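Local coordinates for protein cytochrome c (Pseudomonas aeruginosa, PDB 6RTE) that acts as the dehydrogenase NirN, which converts dihydro-heme d1 to heme d1, and combines a heme c domain with an eight-bladed beta-propeller, at residues S176-H181 against A196-W201; R191-A196 against Y205-L210; V212-R217 against R250-V255; G231-V236 against L244-A249. One frame throughout, in Å; residues are numbered along the deposited sequence.

In the fold
All four contacts lie in two neighbouring blades of the eight-bladed propeller. Contacts 1 and 2, centres about 15 Å apart, share strand 192-197 and Ala196: contact 1 lies at its end toward the heme c, contact 2 at the other end, and their segments alternate along the chain. Contact 3 follows and leads from strand 211-217 of this blade to the turn before strand 254-259 of the next. Contact 4, the central hairpin of that second blade, is nested in the loop that contact 3 closes, its centre about 9 Å away. The set thus runs from the heme c pocket through one blade into its neighbour, with Tyr194 of contact 2 hydrogen-bonded to Ala249 of contact 4.

Contact 1 (S176-H181 against A196-W201); sequences SRYALH and ASRDGW. With HEC (heme c), chain C.
The heme c pocket has one of its propionate-binding corners here, where Tyr178 and Arg198 converge on the same carboxylate oxygen. Arg198 NH1 donates to HEC O1A at 2.8 Å and Arg198 NH2 to the same oxygen at 3.0 Å, while the phenol of Tyr178 adds a weak bond. The two side chains run side by side, pointing the same way, with the CE2 edge of the Tyr178 ring over one face of the guanidinium and the planes 77° apart. Arg198 NE is taken by Asp199 OD1 at 2.9 Å in a nearly straight salt bridge that fixes the rotation of the guanidinium, and Asp199 OD2 accepts from Thr62 N. Arg198 CB sits over the face of the His181 imidazole, 3.7 Å from the ring centroid; beyond it CG stands anti to the backbone N (chi1 179°) and the bend at chi3 brings the guanidinium to the propionate. The chain enters a propeller blade here: Leu180 and Ser197 form an antiparallel non-hydrogen-bonded pair, His181 N donates to Ala196 O at 2.7 Å, and Arg198 N reaches Ala179 O at 2.8 Å within the type I turn Ser197-Gly200. A water links Tyr178 O to Ser197 OG and Asp199 N. The guanidinium of Arg177 lies flat on the Trp201 indole, planes 10° apart, with CZ 3.8 Å from the centroid of the six-membered ring in a cation-pi contact. The bend at chi2 lays the Arg177 chain along Trp201 CB, and Arg177 NE forms a salt bridge with Glu215 of strand 211-217.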
# COMPACT_ATOMS: atom_id res chain seq x y z
N SER A 176 3.86 -1.42 -15.09
CA SER A 176 4.17 -2.13 -13.86
C SER A 176 3.52 -3.51 -13.88
O SER A 176 2.79 -3.87 -14.80
CB SER A 176 3.71 -1.33 -12.64
OG SER A 176 2.29 -1.28 -12.57
N ARG A 177 3.80 -4.28 -12.84
CA ARG A 177 3.01 -5.47 -12.57
C ARG A 177 1.58 -5.05 -12.26
O ARG A 177 1.30 -3.91 -11.87
CB ARG A 177 3.59 -6.28 -11.42
CG ARG A 177 4.98 -6.85 -11.69
CD ARG A 177 4.93 -8.08 -12.58
NE ARG A 177 6.27 -8.53 -12.97
CZ ARG A 177 6.53 -9.69 -13.57
NH1 ARG A 177 5.54 -10.55 -13.81
NH2 ARG A 177 7.78 -10.02 -13.89
N TYR A 178 0.65 -5.99 -12.44
CA TYR A 178 -0.76 -5.69 -12.31
C TYR A 178 -1.13 -5.41 -10.86
O TYR A 178 -0.74 -6.13 -9.95
CB TYR A 178 -1.57 -6.87 -12.86
CG TYR A 178 -3.06 -6.74 -12.75
CD1 TYR A 178 -3.78 -5.99 -13.66
CD2 TYR A 178 -3.76 -7.39 -11.74
CE1 TYR A 178 -5.16 -5.87 -13.57
CE2 TYR A 178 -5.13 -7.29 -11.64
CZ TYR A 178 -5.83 -6.53 -12.55
OH TYR A 178 -7.19 -6.42 -12.45
N ALA A 179 -1.89 -4.33 -10.65
CA ALA A 179 -2.50 -4.00 -9.36
C ALA A 179 -1.45 -3.89 -8.25
O ALA A 179 -1.38 -4.70 -7.32
CB ALA A 179 -3.58 -5.03 -9.00
N LEU A 180 -0.64 -2.85 -8.36
CA LEU A 180 0.34 -2.58 -7.32
C LEU A 180 -0.36 -2.34 -5.98
O LEU A 180 -1.43 -1.73 -5.92
CB LEU A 180 1.18 -1.36 -7.68
CG LEU A 180 2.07 -1.48 -8.92
CD1 LEU A 180 2.92 -0.21 -9.09
CD2 LEU A 180 2.95 -2.70 -8.82
N HIS A 181 0.26 -2.83 -4.91
CA HIS A 181 -0.33 -2.84 -3.57
C HIS A 181 0.62 -2.20 -2.57
O HIS A 181 1.81 -2.50 -2.57
CB HIS A 181 -0.59 -4.27 -3.08
CG HIS A 181 -1.98 -4.76 -3.34
ND1 HIS A 181 -2.50 -5.87 -2.71
CD2 HIS A 181 -2.95 -4.30 -4.17
CE1 HIS A 181 -3.74 -6.07 -3.13
NE2 HIS A 181 -4.03 -5.13 -4.01
N ALA A 196 5.33 -3.77 -4.67
CA ALA A 196 4.68 -5.06 -4.47
C ALA A 196 3.37 -5.06 -5.24
O ALA A 196 2.66 -4.05 -5.28
CB ALA A 196 4.43 -5.34 -2.99
N SER A 197 3.05 -6.19 -5.86
CA SER A 197 1.80 -6.30 -6.60
C SER A 197 0.86 -7.27 -5.88
O SER A 197 1.28 -8.10 -5.07
CB SER A 197 2.03 -6.77 -8.05
OG SER A 197 2.14 -8.18 -8.16
N ARG A 198 -0.42 -7.13 -6.21
CA ARG A 198 -1.45 -7.94 -5.58
C ARG A 198 -1.15 -9.42 -5.68
O ARG A 198 -1.31 -10.17 -4.71
CB ARG A 198 -2.81 -7.64 -6.23
CG ARG A 198 -3.96 -8.46 -5.65
CD ARG A 198 -5.22 -8.27 -6.47
NE ARG A 198 -5.27 -9.20 -7.59
CZ ARG A 198 -6.19 -9.17 -8.56
NH1 ARG A 198 -7.14 -8.24 -8.58
NH2 ARG A 198 -6.14 -10.08 -9.52
N ASP A 199 -0.72 -9.87 -6.86
CA ASP A 199 -0.54 -11.30 -7.11
C ASP A 199 0.86 -11.79 -6.79
O ASP A 199 1.24 -12.89 -7.20
CB ASP A 199 -0.92 -11.60 -8.56
CG ASP A 199 -2.37 -11.22 -8.86
OD1 ASP A 199 -3.17 -11.21 -7.90
OD2 ASP A 199 -2.69 -10.92 -10.03
N GLY A 200 1.64 -11.00 -6.04
CA GLY A 200 2.83 -11.50 -5.37
C GLY A 200 4.15 -11.08 -5.97
O GLY A 200 5.19 -11.54 -5.49
N TRP A 201 4.15 -10.23 -6.99
CA TRP A 201 5.38 -9.84 -7.66
C TRP A 201 6.02 -8.65 -6.98
O TRP A 201 5.34 -7.68 -6.60
CB TRP A 201 5.12 -9.52 -9.13
CG TRP A 201 4.84 -10.75 -9.94
CD1 TRP A 201 3.61 -11.28 -10.23
CD2 TRP A 201 5.81 -11.61 -10.54
NE1 TRP A 201 3.77 -12.42 -10.98
CE2 TRP A 201 5.10 -12.65 -11.18
CE3 TRP A 201 7.20 -11.61 -10.60
CZ2 TRP A 201 5.74 -13.67 -11.87
CZ3 TRP A 201 7.83 -12.63 -11.28
CH2 TRP A 201 7.10 -13.63 -11.92
FE HEC C . -9.21 -12.63 -18.28
CHA HEC C . -8.89 -9.87 -16.38
CHB HEC C . -11.68 -13.82 -16.19
CHC HEC C . -9.79 -15.30 -20.44
CHD HEC C . -6.47 -11.83 -20.07
NA HEC C . -10.12 -11.99 -16.62
C1A HEC C . -9.82 -10.80 -16.00
C2A HEC C . -10.65 -10.66 -14.85
C3A HEC C . -11.43 -11.76 -14.80
C4A HEC C . -11.10 -12.60 -15.90
CMA HEC C . -12.46 -12.05 -13.75
CAA HEC C . -10.65 -9.50 -13.88
CBA HEC C . -9.59 -9.78 -12.80
CGA HEC C . -9.37 -8.68 -11.78
O1A HEC C . -8.42 -8.78 -10.96
O2A HEC C . -10.09 -7.68 -11.75
NB HEC C . -10.51 -14.27 -18.30
C1B HEC C . -11.41 -14.56 -17.36
C2B HEC C . -12.10 -15.75 -17.71
C3B HEC C . -11.60 -16.19 -18.91
C4B HEC C . -10.56 -15.21 -19.27
CMB HEC C . -13.18 -16.40 -16.90
CAB HEC C . -11.94 -17.35 -19.78
CBB HEC C . -13.46 -17.53 -19.81
NC HEC C . -8.31 -13.44 -19.98
C1C HEC C . -8.67 -14.52 -20.71
C2C HEC C . -7.75 -14.69 -21.76
C3C HEC C . -6.80 -13.68 -21.66
C4C HEC C . -7.16 -12.92 -20.52
CMC HEC C . -7.84 -15.79 -22.77
CAC HEC C . -5.59 -13.38 -22.45
CBC HEC C . -5.70 -12.92 -23.90
ND HEC C . -7.97 -11.19 -18.24
C1D HEC C . -6.91 -11.02 -19.03
C2D HEC C . -6.20 -9.78 -18.68
C3D HEC C . -6.87 -9.23 -17.67
C4D HEC C . -7.98 -10.14 -17.39
CMD HEC C . -4.97 -9.24 -19.35
CAD HEC C . -6.52 -7.95 -16.94
CBD HEC C . -7.15 -6.73 -17.63
CGD HEC C . -6.83 -5.43 -16.93
O1D HEC C . -5.77 -4.84 -17.19
O2D HEC C . -7.60 -4.93 -16.11
O HOH W 1 0.09 -8.65 -9.78
O HOH W 2 3.74 -1.42 -4.19

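Contact 2 (R191-A196 against Y205-L210); sequences RLVYFA and YDLYNL
Arg191 grips the carboxylate of Asp206 side-on in a salt bridge with two nitrogens, one to each oxygen: NE to OD1 at 2.9 Å and NH2 to OD2 at 2.8 Å. Both N-H bonds are almost straight and lie in the guanidinium plane, yet they come down on the carboxylate from above its plane. The opposite face is served by the chain just ahead: Tyr208 N donates to Asp206 OD1, and Asn209 ND2 to Asp206 OD2 at 2.8 Å. Each carboxylate oxygen therefore takes two donors, which would probably favour the ionised form of this buried acid. Asn209 ND2 also donates to Pro137 O, and Arg191 NH1 to Ser138 OG, tying the group to the segment preceding the propeller strands. The extended Arg191 chain passes across Tyr208 at about a right angle, setting CG over the ring centre at 3.6 Å from the centroid. Backbone groups are matched as well: Leu207 N bonds to Arg191 O at 2.9 Å, and Val193 and Tyr205 exchange both bonds, Val193 N to Tyr205 O at 3.0 Å and Tyr205 N to Val193 O. On the face bearing those two, Val193 CG1 touches Tyr205 CB at 3.6 Å, and the Tyr205 ring stacks on Phe174. Tyr208 N closing on Asp206 OD1 defines an Asx turn, which ends strand 201-206 of this antiparallel beta hairpin in a propeller blade.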
# COMPACT_ATOMS: atom_id res chain seq x y z
N ARG A 191 17.68 6.05 -3.87
CA ARG A 191 18.01 5.70 -5.25
C ARG A 191 17.12 4.57 -5.77
O ARG A 191 16.77 4.56 -6.97
CB ARG A 191 19.47 5.28 -5.36
CG ARG A 191 19.79 4.68 -6.73
CD ARG A 191 21.24 4.27 -6.86
NE ARG A 191 21.43 3.48 -8.08
CZ ARG A 191 22.58 2.90 -8.42
NH1 ARG A 191 23.66 3.04 -7.65
NH2 ARG A 191 22.65 2.21 -9.54
N LEU A 192 16.78 3.60 -4.93
CA LEU A 192 16.04 2.42 -5.35
C LEU A 192 14.61 2.46 -4.82
O LEU A 192 14.34 2.95 -3.71
CB LEU A 192 16.73 1.14 -4.87
CG LEU A 192 18.21 0.98 -5.26
CD1 LEU A 192 18.79 -0.23 -4.54
CD2 LEU A 192 18.40 0.86 -6.77
N VAL A 193 13.68 1.92 -5.60
CA VAL A 193 12.27 1.87 -5.21
C VAL A 193 11.75 0.45 -5.42
O VAL A 193 12.11 -0.22 -6.40
CB VAL A 193 11.43 2.92 -5.97
CG1 VAL A 193 11.58 2.81 -7.45
CG2 VAL A 193 9.95 2.84 -5.57
N TYR A 194 10.96 -0.01 -4.46
CA TYR A 194 10.48 -1.39 -4.37
C TYR A 194 8.96 -1.38 -4.44
O TYR A 194 8.31 -0.68 -3.66
CB TYR A 194 10.97 -2.05 -3.07
CG TYR A 194 12.47 -2.06 -2.90
CD1 TYR A 194 13.16 -0.92 -2.50
CD2 TYR A 194 13.20 -3.21 -3.15
CE1 TYR A 194 14.55 -0.93 -2.37
CE2 TYR A 194 14.59 -3.24 -3.02
CZ TYR A 194 15.26 -2.10 -2.63
OH TYR A 194 16.64 -2.13 -2.50
N PHE A 195 8.41 -2.14 -5.38
CA PHE A 195 6.98 -2.25 -5.59
C PHE A 195 6.52 -3.66 -5.24
O PHE A 195 7.22 -4.64 -5.52
CB PHE A 195 6.61 -1.96 -7.05
CG PHE A 195 7.02 -0.60 -7.55
CD1 PHE A 195 6.19 0.49 -7.38
CD2 PHE A 195 8.23 -0.44 -8.22
CE1 PHE A 195 6.56 1.76 -7.86
CE2 PHE A 195 8.61 0.82 -8.71
CZ PHE A 195 7.77 1.92 -8.53
N ALA A 196 5.33 -3.77 -4.67
CA ALA A 196 4.68 -5.06 -4.47
C ALA A 196 3.37 -5.06 -5.24
O ALA A 196 2.66 -4.05 -5.28
CB ALA A 196 4.43 -5.34 -2.99
N TYR A 205 13.43 -1.11 -8.86
CA TYR A 205 13.63 -0.13 -9.91
C TYR A 205 14.72 0.84 -9.48
O TYR A 205 14.68 1.37 -8.36
CB TYR A 205 12.33 0.63 -10.20
CG TYR A 205 12.37 1.54 -11.40
CD1 TYR A 205 12.14 1.05 -12.67
CD2 TYR A 205 12.61 2.90 -11.25
CE1 TYR A 205 12.16 1.88 -13.78
CE2 TYR A 205 12.64 3.74 -12.36
CZ TYR A 205 12.41 3.22 -13.61
OH TYR A 205 12.42 4.03 -14.70
N ASP A 206 15.68 1.09 -10.36
CA ASP A 206 16.80 1.99 -10.11
C ASP A 206 16.45 3.36 -10.67
O ASP A 206 16.44 3.55 -11.89
CB ASP A 206 18.07 1.44 -10.75
CG ASP A 206 19.27 2.37 -10.58
OD1 ASP A 206 19.15 3.40 -9.88
OD2 ASP A 206 20.33 2.05 -11.15
N LEU A 207 16.15 4.31 -9.78
CA LEU A 207 15.75 5.64 -10.25
C LEU A 207 16.88 6.35 -10.98
O LEU A 207 16.61 7.12 -11.91
CB LEU A 207 15.27 6.49 -9.07
CG LEU A 207 13.92 6.09 -8.46
CD1 LEU A 207 13.73 6.76 -7.10
CD2 LEU A 207 12.78 6.44 -9.40
N TYR A 208 18.13 6.12 -10.58
CA TYR A 208 19.23 6.81 -11.24
C TYR A 208 19.37 6.40 -12.70
O TYR A 208 19.67 7.23 -13.56
CB TYR A 208 20.56 6.57 -10.53
CG TYR A 208 20.71 7.25 -9.20
CD1 TYR A 208 19.66 7.95 -8.62
CD2 TYR A 208 21.92 7.20 -8.51
CE1 TYR A 208 19.79 8.55 -7.39
CE2 TYR A 208 22.07 7.81 -7.28
CZ TYR A 208 21.00 8.49 -6.73
OH TYR A 208 21.13 9.10 -5.51
N ASN A 209 19.19 5.12 -13.00
CA ASN A 209 19.34 4.65 -14.37
C ASN A 209 18.01 4.42 -15.07
O ASN A 209 18.00 4.06 -16.25
CB ASN A 209 20.17 3.36 -14.39
CG ASN A 209 21.65 3.63 -14.12
OD1 ASN A 209 22.37 4.07 -15.00
ND2 ASN A 209 22.08 3.39 -12.89
N LEU A 210 16.89 4.67 -14.38
CA LEU A 210 15.55 4.51 -14.94
C LEU A 210 15.40 3.13 -15.57
O LEU A 210 14.99 2.97 -16.72
CB LEU A 210 15.24 5.63 -15.93
CG LEU A 210 15.38 7.04 -15.32
CD1 LEU A 210 15.22 8.13 -16.38
CD2 LEU A 210 14.37 7.26 -14.18

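Contact 3 (V212-R217 against R250-V255)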
# COMPACT_ATOMS: atom_id res chain seq x y z
N VAL A 212 14.42 -1.22 -14.61
CA VAL A 212 14.10 -2.34 -13.74
C VAL A 212 15.37 -3.14 -13.49
O VAL A 212 16.05 -3.56 -14.43
CB VAL A 212 13.00 -3.23 -14.37
CG1 VAL A 212 12.75 -4.44 -13.52
CG2 VAL A 212 11.71 -2.44 -14.59
N VAL A 213 15.69 -3.35 -12.22
CA VAL A 213 16.88 -4.10 -11.82
C VAL A 213 16.56 -5.59 -11.71
O VAL A 213 17.29 -6.44 -12.24
CB VAL A 213 17.42 -3.55 -10.48
CG1 VAL A 213 18.49 -4.48 -9.89
CG2 VAL A 213 17.95 -2.13 -10.66
N ALA A 214 15.50 -5.91 -10.99
CA ALA A 214 15.14 -7.30 -10.74
C ALA A 214 13.66 -7.39 -10.42
O ALA A 214 13.03 -6.40 -10.03
CB ALA A 214 15.97 -7.89 -9.59
N GLU A 215 13.12 -8.60 -10.57
CA GLU A 215 11.78 -8.91 -10.12
C GLU A 215 11.76 -10.35 -9.61
O GLU A 215 12.52 -11.20 -10.08
CB GLU A 215 10.73 -8.77 -11.23
CG GLU A 215 10.67 -7.38 -11.88
CD GLU A 215 9.46 -7.26 -12.80
OE1 GLU A 215 9.56 -7.71 -13.96
OE2 GLU A 215 8.41 -6.74 -12.34
N VAL A 216 10.88 -10.60 -8.66
CA VAL A 216 10.71 -11.94 -8.10
C VAL A 216 9.25 -12.05 -7.68
O VAL A 216 8.60 -11.05 -7.37
CB VAL A 216 11.70 -12.20 -6.94
CG1 VAL A 216 11.31 -11.48 -5.65
CG2 VAL A 216 11.88 -13.70 -6.69
N ARG A 217 8.72 -13.26 -7.74
CA ARG A 217 7.38 -13.53 -7.25
C ARG A 217 7.51 -14.13 -5.86
O ARG A 217 7.90 -15.30 -5.72
CB ARG A 217 6.59 -14.44 -8.17
CG ARG A 217 5.11 -14.49 -7.73
CD ARG A 217 4.23 -15.37 -8.64
NE ARG A 217 2.83 -15.07 -8.34
CZ ARG A 217 1.79 -15.67 -8.90
NH1 ARG A 217 1.98 -16.63 -9.79
NH2 ARG A 217 0.57 -15.30 -8.56
N ARG A 250 19.31 -5.92 -2.75
CA ARG A 250 20.15 -5.53 -3.88
C ARG A 250 19.78 -6.25 -5.18
O ARG A 250 20.05 -5.73 -6.26
CB ARG A 250 21.62 -5.80 -3.56
CG ARG A 250 22.13 -4.97 -2.38
CD ARG A 250 22.30 -3.52 -2.76
NE ARG A 250 23.56 -3.32 -3.47
CZ ARG A 250 24.72 -3.08 -2.86
NH1 ARG A 250 24.79 -3.01 -1.54
NH2 ARG A 250 25.82 -2.91 -3.58
N ASP A 251 19.18 -7.45 -5.09
CA ASP A 251 18.89 -8.21 -6.30
C ASP A 251 17.59 -9.02 -6.20
O ASP A 251 17.29 -9.77 -7.13
CB ASP A 251 20.06 -9.17 -6.64
CG ASP A 251 20.42 -10.14 -5.51
OD1 ASP A 251 19.65 -10.24 -4.52
OD2 ASP A 251 21.50 -10.78 -5.61
N LEU A 252 16.83 -8.86 -5.12
CA LEU A 252 15.58 -9.58 -4.84
C LEU A 252 15.76 -11.10 -4.81
O LEU A 252 14.80 -11.84 -5.04
CB LEU A 252 14.47 -9.19 -5.83
CG LEU A 252 14.10 -7.70 -5.80
CD1 LEU A 252 12.91 -7.44 -6.75
CD2 LEU A 252 13.80 -7.22 -4.40
N SER A 253 16.97 -11.56 -4.49
CA SER A 253 17.20 -12.99 -4.30
C SER A 253 16.59 -13.44 -2.97
O SER A 253 16.43 -12.66 -2.03
CB SER A 253 18.71 -13.31 -4.36
OG SER A 253 19.43 -12.66 -3.31
N LEU A 254 16.20 -14.71 -2.92
CA LEU A 254 15.53 -15.23 -1.73
C LEU A 254 16.54 -15.49 -0.61
O LEU A 254 17.54 -16.18 -0.81
CB LEU A 254 14.80 -16.53 -2.05
CG LEU A 254 14.14 -17.19 -0.84
CD1 LEU A 254 13.13 -16.27 -0.18
CD2 LEU A 254 13.48 -18.51 -1.24
N VAL A 255 16.25 -14.95 0.56
CA VAL A 255 17.00 -15.27 1.76
C VAL A 255 16.30 -16.36 2.58
O VAL A 255 16.92 -17.37 2.94
CB VAL A 255 17.25 -14.00 2.60
CG1 VAL A 255 18.07 -14.32 3.83
CG2 VAL A 255 17.95 -12.94 1.73
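Two adjacent propeller blades meet where the turn before strand 254-259 packs on the face of strand 211-217 that carries Ala214 and Val216. Leu252 does most of the touching. Its CD1 reaches the backbone of the strand, 3.4 Å from Ala214 O, and lies 4.2 Å from Ala214 CB, while its own CB meets Val216 CG1 at 3.9 Å. The methyl of Ala214 abuts Asp251 O at 3.4 Å, and Val216 CG1 lies 3.6 Å from Leu252 O, a carbonyl that the contact buries with no partner in the model. No hydrogen bond passes directly between the segments, which meet through van der Waals contacts; Asp251 O bonds to Gln127 NE2. The turn keeps its own shape: Asp251 OD1 accepts Ser253 N at 3.0 Å and Ser253 OG at 2.7 Å, both from one face of the carboxylate, and Leu252 takes a left-handed backbone conformation between them. Ser126 and Ile123 of helix 120-126 also touch Val216. Across its own sheet the strand is irregular, Val213 and Ala214 both facing Leu204 in a classic beta bulge. The outermost strand of one beta-propeller blade here meets the Asx turn leading into the outermost strand of the next.

Contact 4 (G231-V236 against L244-A249)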
# COMPACT_ATOMS: atom_id res chain seq x y z
N GLY A 231 19.04 -0.71 4.45
CA GLY A 231 18.99 -0.98 3.03
C GLY A 231 19.29 -2.40 2.62
O GLY A 231 19.32 -2.68 1.42
N ARG A 232 19.49 -3.32 3.56
CA ARG A 232 19.92 -4.66 3.19
C ARG A 232 18.78 -5.61 2.81
O ARG A 232 18.98 -6.49 1.97
CB ARG A 232 20.71 -5.30 4.34
CG ARG A 232 22.04 -4.62 4.67
CD ARG A 232 22.72 -5.26 5.86
NE ARG A 232 23.23 -6.61 5.58
CZ ARG A 232 23.67 -7.45 6.50
NH1 ARG A 232 23.65 -7.10 7.78
NH2 ARG A 232 24.13 -8.64 6.16
N TRP A 233 17.60 -5.44 3.40
CA TRP A 233 16.56 -6.46 3.37
C TRP A 233 15.23 -5.91 2.89
O TRP A 233 14.83 -4.80 3.25
CB TRP A 233 16.34 -7.07 4.78
CG TRP A 233 17.61 -7.41 5.51
CD1 TRP A 233 18.10 -6.82 6.63
CD2 TRP A 233 18.56 -8.42 5.14
NE1 TRP A 233 19.29 -7.40 7.00
CE2 TRP A 233 19.59 -8.38 6.09
CE3 TRP A 233 18.63 -9.35 4.10
CZ2 TRP A 233 20.69 -9.23 6.03
CZ3 TRP A 233 19.71 -10.19 4.04
CH2 TRP A 233 20.73 -10.12 5.00
N VAL A 234 14.52 -6.73 2.10
CA VAL A 234 13.11 -6.54 1.80
C VAL A 234 12.33 -7.65 2.50
O VAL A 234 12.64 -8.84 2.33
CB VAL A 234 12.84 -6.58 0.28
CG1 VAL A 234 11.35 -6.46 0.00
CG2 VAL A 234 13.61 -5.47 -0.43
N LEU A 235 11.33 -7.27 3.27
CA LEU A 235 10.43 -8.23 3.92
C LEU A 235 9.05 -8.08 3.30
O LEU A 235 8.47 -6.99 3.31
CB LEU A 235 10.38 -8.01 5.44
CG LEU A 235 9.61 -9.11 6.19
CD1 LEU A 235 10.37 -10.41 6.12
CD2 LEU A 235 9.33 -8.70 7.65
N VAL A 236 8.52 -9.18 2.77
CA VAL A 236 7.24 -9.20 2.07
C VAL A 236 6.21 -9.91 2.94
O VAL A 236 6.45 -11.03 3.40
CB VAL A 236 7.34 -9.91 0.70
CG1 VAL A 236 6.03 -9.79 -0.05
CG2 VAL A 236 8.49 -9.36 -0.13
N LEU A 244 5.97 -14.70 5.68
CA LEU A 244 6.85 -13.59 5.34
C LEU A 244 7.93 -14.12 4.41
O LEU A 244 8.42 -15.24 4.59
CB LEU A 244 7.51 -12.99 6.59
CG LEU A 244 6.58 -12.41 7.66
CD1 LEU A 244 7.30 -12.36 9.00
CD2 LEU A 244 6.09 -11.03 7.26
N VAL A 245 8.31 -13.32 3.42
CA VAL A 245 9.40 -13.69 2.52
C VAL A 245 10.48 -12.61 2.64
O VAL A 245 10.21 -11.42 2.42
CB VAL A 245 8.91 -13.86 1.08
CG1 VAL A 245 10.06 -14.04 0.13
CG2 VAL A 245 7.95 -15.08 0.99
N LEU A 246 11.68 -13.04 3.02
CA LEU A 246 12.83 -12.17 3.21
C LEU A 246 13.70 -12.24 1.96
O LEU A 246 14.14 -13.32 1.56
CB LEU A 246 13.62 -12.60 4.44
CG LEU A 246 14.88 -11.79 4.77
CD1 LEU A 246 14.50 -10.35 5.08
CD2 LEU A 246 15.63 -12.42 5.92
N LEU A 247 13.96 -11.08 1.36
CA LEU A 247 14.73 -10.96 0.13
C LEU A 247 15.94 -10.06 0.38
O LEU A 247 15.92 -9.19 1.25
CB LEU A 247 13.88 -10.37 -1.00
CG LEU A 247 12.54 -11.02 -1.34
CD1 LEU A 247 11.74 -10.15 -2.33
CD2 LEU A 247 12.74 -12.41 -1.92
N ASP A 248 17.01 -10.31 -0.38
CA ASP A 248 18.14 -9.40 -0.45
C ASP A 248 17.73 -8.17 -1.27
O ASP A 248 17.31 -8.30 -2.43
CB ASP A 248 19.35 -10.11 -1.06
CG ASP A 248 20.63 -9.27 -1.01
OD1 ASP A 248 20.58 -8.05 -1.31
OD2 ASP A 248 21.70 -9.83 -0.68
N ALA A 249 17.81 -6.99 -0.66
CA ALA A 249 17.33 -5.77 -1.29
C ALA A 249 18.16 -5.30 -2.49
O ALA A 249 17.75 -4.37 -3.17
CB ALA A 249 17.30 -4.64 -0.25
O HOH W 3 21.50 -6.57 0.85
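The Trp233 indole has Leu247 O at its edge, in the ring plane and 3.9 Å from Trp233 CE3, while Arg232 CB covers part of one face, offset toward the rim. The guanidinium of Arg232 in turn has Trp233 CZ2 over one of its faces. Trp233 CB touches Leu246 CD1 at 3.8 Å, on the side of the sheet where Leu235 CD1 packs on Leu244 CB at 3.9 Å and meets Leu246 CD1; Phe282 and Val284 of the following blade cover this layer. On the other side Val234 sits beside Leu247, and Val234 CG2 reaches Ala249 CB at 3.8 Å. With Val236 CG1 anti to the backbone N (chi1 -175°), the other methyl, CG2, meets Leu247 CD1 at 4.0 Å. Two pairs bond in both directions, Val234 with Leu247 and Val236 with Val245, Val236 N lying 2.8 Å from Val245 O. Beyond them Ala249 N meets Arg232 O at 2.9 Å from above the carbonyl plane. That carbonyl also takes a water, which donates again to Asp248 OD1 at 2.8 Å, an oxygen further held by Arg250 N. Strands 233-236 and 244-248 run at 161° to each other, a twisted antiparallel beta hairpin that forms the middle of a four-stranded propeller blade.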